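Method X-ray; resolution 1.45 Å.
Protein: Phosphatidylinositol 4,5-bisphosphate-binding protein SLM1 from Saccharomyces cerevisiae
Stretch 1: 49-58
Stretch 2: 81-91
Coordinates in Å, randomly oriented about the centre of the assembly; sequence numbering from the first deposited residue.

Stretch 1 49-58: VMSLALSECT
Stretch 2 81-91: VLHAKQNGIIR

How do the two backbones join? Stretch 1 runs as a strand from Met50 to Ala53, takes a short 3-10 turn through Leu54 and Ser55 in which Cys57 N bonds to Leu54 O at 3.2 Å, and resumes as a strand at Cys57 and Thr58. There it lies antiparallel to the strand Val81 to Ala84. Thr58 and His83 form a hydrogen-bonded pair, CA to CA 5.1 Å: Thr58 N donates to His83 O at 2.9 Å, and His83 N donates to Thr58 O at 2.7 Å, nearly straight at 173°. Cys57 and Ala84 form the adjoining non-hydrogen-bonded pair, CA to CA 4.7 Å. Beyond it, Lys85 N reaches Glu56 O at 2.8 Å and 169°, extending the ladder past the last bridge.

Why does Thr58 cover the most surface? Thr58 is extended (phi -136°, psi 161°) and, being paired directly with His83, has its side chain on the same face of the sheet. With chi1 at p, Thr58 OG1 lies 3.4 Å from His83 CB, at the edge of the imidazole and near its plane; His83 itself is t, with chi2 80°. Thr58 CG2 meets Lys85 CD at 3.8 Å, so the methyl rests on the aliphatic part of the lysine.

What do Lys85 and Glu56 add where the strand ends? Lys85 (phi -92°, psi -13°) leaves the strand conformation, and its CB points toward stretch 1. Its m, t, m, t chain carries NZ to a water; the water's O lies 2.9 Å from Lys85 NZ, which donates to it, and 2.9 Å from Cys57 O, so it sits between the ammonium and the backbone. Glu56, with chi1 and chi2 both m, contacts the lysine through its side chain, Glu56 OE1 to Lys85 CB being 3.7 Å. Glu56 CB also approaches Gln86 CB at 4.0 Å, while Gln86 N is buried here without a partner.

Which side chains make the apolar packing? Ile89, m at both chi angles, points its CB toward stretch 1, where its CB lies 3.5 Å from Leu52 CD2 and its CG2 3.8 Å from Met50 SD. Leu52 (m, t) starts sideways, but its end comes nearer: CD2 also meets Ile90 CD1 at 4.0 Å, and CD1 meets Leu82 CD2 at 3.8 Å. Leu82 (t, p) uses its other methyl, CD1, against Cys57 CB at 3.8 Å, joining this greasy cluster to the paired strands. Such contacts work by close fit and exclusion of water rather than by directed bonds.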

# COMPACT_ATOMS: atom_id res chain seq x y z
N VAL A 49 4.15 -9.43 17.09
CA VAL A 49 3.51 -9.64 18.38
C VAL A 49 2.01 -9.36 18.24
O VAL A 49 1.17 -10.03 18.86
CB VAL A 49 4.11 -8.77 19.51
CG1 VAL A 49 5.63 -8.74 19.42
CG2 VAL A 49 3.54 -7.39 19.48
N MET A 50 1.67 -8.39 17.39
CA MET A 50 0.27 -8.14 17.07
C MET A 50 0.19 -7.38 15.76
O MET A 50 1.13 -6.68 15.36
CB MET A 50 -0.43 -7.36 18.18
CG MET A 50 0.08 -5.94 18.36
SD MET A 50 -0.93 -4.88 19.42
CE MET A 50 -0.11 -3.31 19.20
N SER A 51 -0.94 -7.52 15.09
CA SER A 51 -1.20 -6.83 13.84
C SER A 51 -2.57 -6.18 13.93
O SER A 51 -3.60 -6.88 14.01
CB SER A 51 -1.15 -7.81 12.66
OG SER A 51 0.12 -8.44 12.58
N LEU A 52 -2.58 -4.86 13.93
CA LEU A 52 -3.81 -4.08 14.09
C LEU A 52 -4.36 -3.69 12.73
O LEU A 52 -3.75 -2.90 12.01
CB LEU A 52 -3.52 -2.80 14.88
CG LEU A 52 -3.15 -2.96 16.35
CD1 LEU A 52 -2.45 -1.71 16.87
CD2 LEU A 52 -4.38 -3.26 17.17
N ALA A 53 -5.53 -4.23 12.38
CA ALA A 53 -6.12 -3.97 11.07
C ALA A 53 -6.58 -2.52 10.94
O ALA A 53 -7.43 -2.07 11.69
CB ALA A 53 -7.29 -4.90 10.86
N LEU A 54 -6.04 -1.80 9.96
CA LEU A 54 -6.32 -0.38 9.81
C LEU A 54 -7.77 -0.14 9.38
O LEU A 54 -8.31 0.92 9.65
CB LEU A 54 -5.36 0.25 8.80
CG LEU A 54 -3.89 0.19 9.20
CD1 LEU A 54 -3.05 0.87 8.13
CD2 LEU A 54 -3.70 0.83 10.56
N SER A 55 -8.37 -1.14 8.74
CA SER A 55 -9.74 -1.02 8.24
C SER A 55 -10.71 -0.77 9.37
O SER A 55 -11.82 -0.27 9.15
CB SER A 55 -10.14 -2.30 7.51
OG SER A 55 -10.16 -3.40 8.40
N GLU A 56 -10.32 -1.13 10.59
CA GLU A 56 -11.22 -0.96 11.72
C GLU A 56 -10.62 -0.15 12.86
O GLU A 56 -11.04 -0.28 14.01
CB GLU A 56 -11.76 -2.30 12.22
CG GLU A 56 -12.59 -3.07 11.18
CD GLU A 56 -13.80 -2.29 10.67
OE1 GLU A 56 -14.30 -1.39 11.38
OE2 GLU A 56 -14.26 -2.59 9.54
N CYS A 57 -9.64 0.69 12.53
CA CYS A 57 -9.07 1.63 13.49
C CYS A 57 -9.15 3.04 12.97
O CYS A 57 -9.22 3.27 11.76
CB CYS A 57 -7.60 1.29 13.78
SG CYS A 57 -7.35 -0.29 14.59
N THR A 58 -9.14 4.00 13.89
CA THR A 58 -9.00 5.41 13.54
C THR A 58 -8.02 6.07 14.50
O THR A 58 -7.73 5.53 15.57
CB THR A 58 -10.34 6.17 13.62
OG1 THR A 58 -10.89 6.07 14.94
CG2 THR A 58 -11.33 5.63 12.60
N VAL A 81 -3.86 8.87 20.09
CA VAL A 81 -4.82 7.84 20.42
C VAL A 81 -5.28 7.10 19.17
O VAL A 81 -5.65 7.71 18.16
CB VAL A 81 -6.06 8.45 21.10
CG1 VAL A 81 -7.07 7.36 21.42
CG2 VAL A 81 -5.64 9.24 22.34
N LEU A 82 -5.24 5.77 19.26
CA LEU A 82 -5.76 4.87 18.24
C LEU A 82 -7.05 4.26 18.78
O LEU A 82 -7.05 3.66 19.85
CB LEU A 82 -4.73 3.79 17.91
CG LEU A 82 -5.05 2.84 16.76
CD1 LEU A 82 -5.11 3.60 15.44
CD2 LEU A 82 -3.99 1.75 16.68
N HIS A 83 -8.14 4.44 18.04
CA HIS A 83 -9.47 4.00 18.46
C HIS A 83 -9.92 2.78 17.67
O HIS A 83 -9.75 2.73 16.46
CB HIS A 83 -10.46 5.14 18.22
CG HIS A 83 -11.88 4.80 18.55
ND1 HIS A 83 -12.37 4.81 19.84
CD2 HIS A 83 -12.93 4.48 17.75
CE1 HIS A 83 -13.65 4.49 19.83
NE2 HIS A 83 -14.02 4.29 18.57
N ALA A 84 -10.50 1.79 18.36
CA ALA A 84 -11.02 0.60 17.68
C ALA A 84 -12.50 0.73 17.33
O ALA A 84 -13.34 1.03 18.19
CB ALA A 84 -10.79 -0.64 18.52
N LYS A 85 -12.83 0.47 16.07
CA LYS A 85 -14.21 0.56 15.59
C LYS A 85 -14.88 -0.80 15.70
O LYS A 85 -16.11 -0.91 15.58
CB LYS A 85 -14.24 1.05 14.14
CG LYS A 85 -13.84 2.51 13.99
CD LYS A 85 -14.12 3.04 12.59
CE LYS A 85 -13.24 2.35 11.54
NZ LYS A 85 -13.33 3.03 10.22
N GLN A 86 -14.08 -1.83 15.92
CA GLN A 86 -14.59 -3.19 15.96
C GLN A 86 -13.75 -4.04 16.90
O GLN A 86 -12.59 -3.71 17.18
CB GLN A 86 -14.58 -3.80 14.56
CG GLN A 86 -15.34 -5.10 14.46
CD GLN A 86 -16.72 -4.98 15.08
OE1 GLN A 86 -16.93 -5.39 16.23
NE2 GLN A 86 -17.66 -4.41 14.34
N ASN A 87 -14.32 -5.13 17.39
CA ASN A 87 -13.57 -6.07 18.22
C ASN A 87 -12.47 -6.75 17.42
O ASN A 87 -12.72 -7.36 16.39
CB ASN A 87 -14.50 -7.14 18.80
CG ASN A 87 -15.51 -6.58 19.78
OD1 ASN A 87 -15.15 -5.84 20.69
ND2 ASN A 87 -16.77 -6.94 19.60
N GLY A 88 -11.24 -6.65 17.92
CA GLY A 88 -10.11 -7.33 17.32
C GLY A 88 -9.05 -7.49 18.39
O GLY A 88 -9.29 -8.16 19.40
N ILE A 89 -7.89 -6.88 18.19
CA ILE A 89 -6.87 -6.81 19.22
C ILE A 89 -7.38 -5.95 20.36
O ILE A 89 -7.11 -6.21 21.54
CB ILE A 89 -5.56 -6.20 18.66
CG1 ILE A 89 -4.98 -7.09 17.55
CG2 ILE A 89 -4.54 -5.99 19.77
CD1 ILE A 89 -4.59 -8.46 18.02
N ILE A 90 -8.14 -4.92 19.99
CA ILE A 90 -8.74 -3.98 20.94
C ILE A 90 -10.25 -4.19 20.92
O ILE A 90 -10.83 -4.47 19.86
CB ILE A 90 -8.43 -2.51 20.53
CG1 ILE A 90 -6.93 -2.32 20.24
CG2 ILE A 90 -8.90 -1.54 21.61
CD1 ILE A 90 -6.57 -1.00 19.60
N ARG A 91 -10.90 -4.07 22.07
CA ARG A 91 -12.36 -4.15 22.14
C ARG A 91 -13.00 -2.97 21.41
O ARG A 91 -12.48 -1.86 21.45
CB ARG A 91 -12.84 -4.16 23.60
CG ARG A 91 -12.55 -5.45 24.35
O HOH W 1 -10.57 2.82 9.23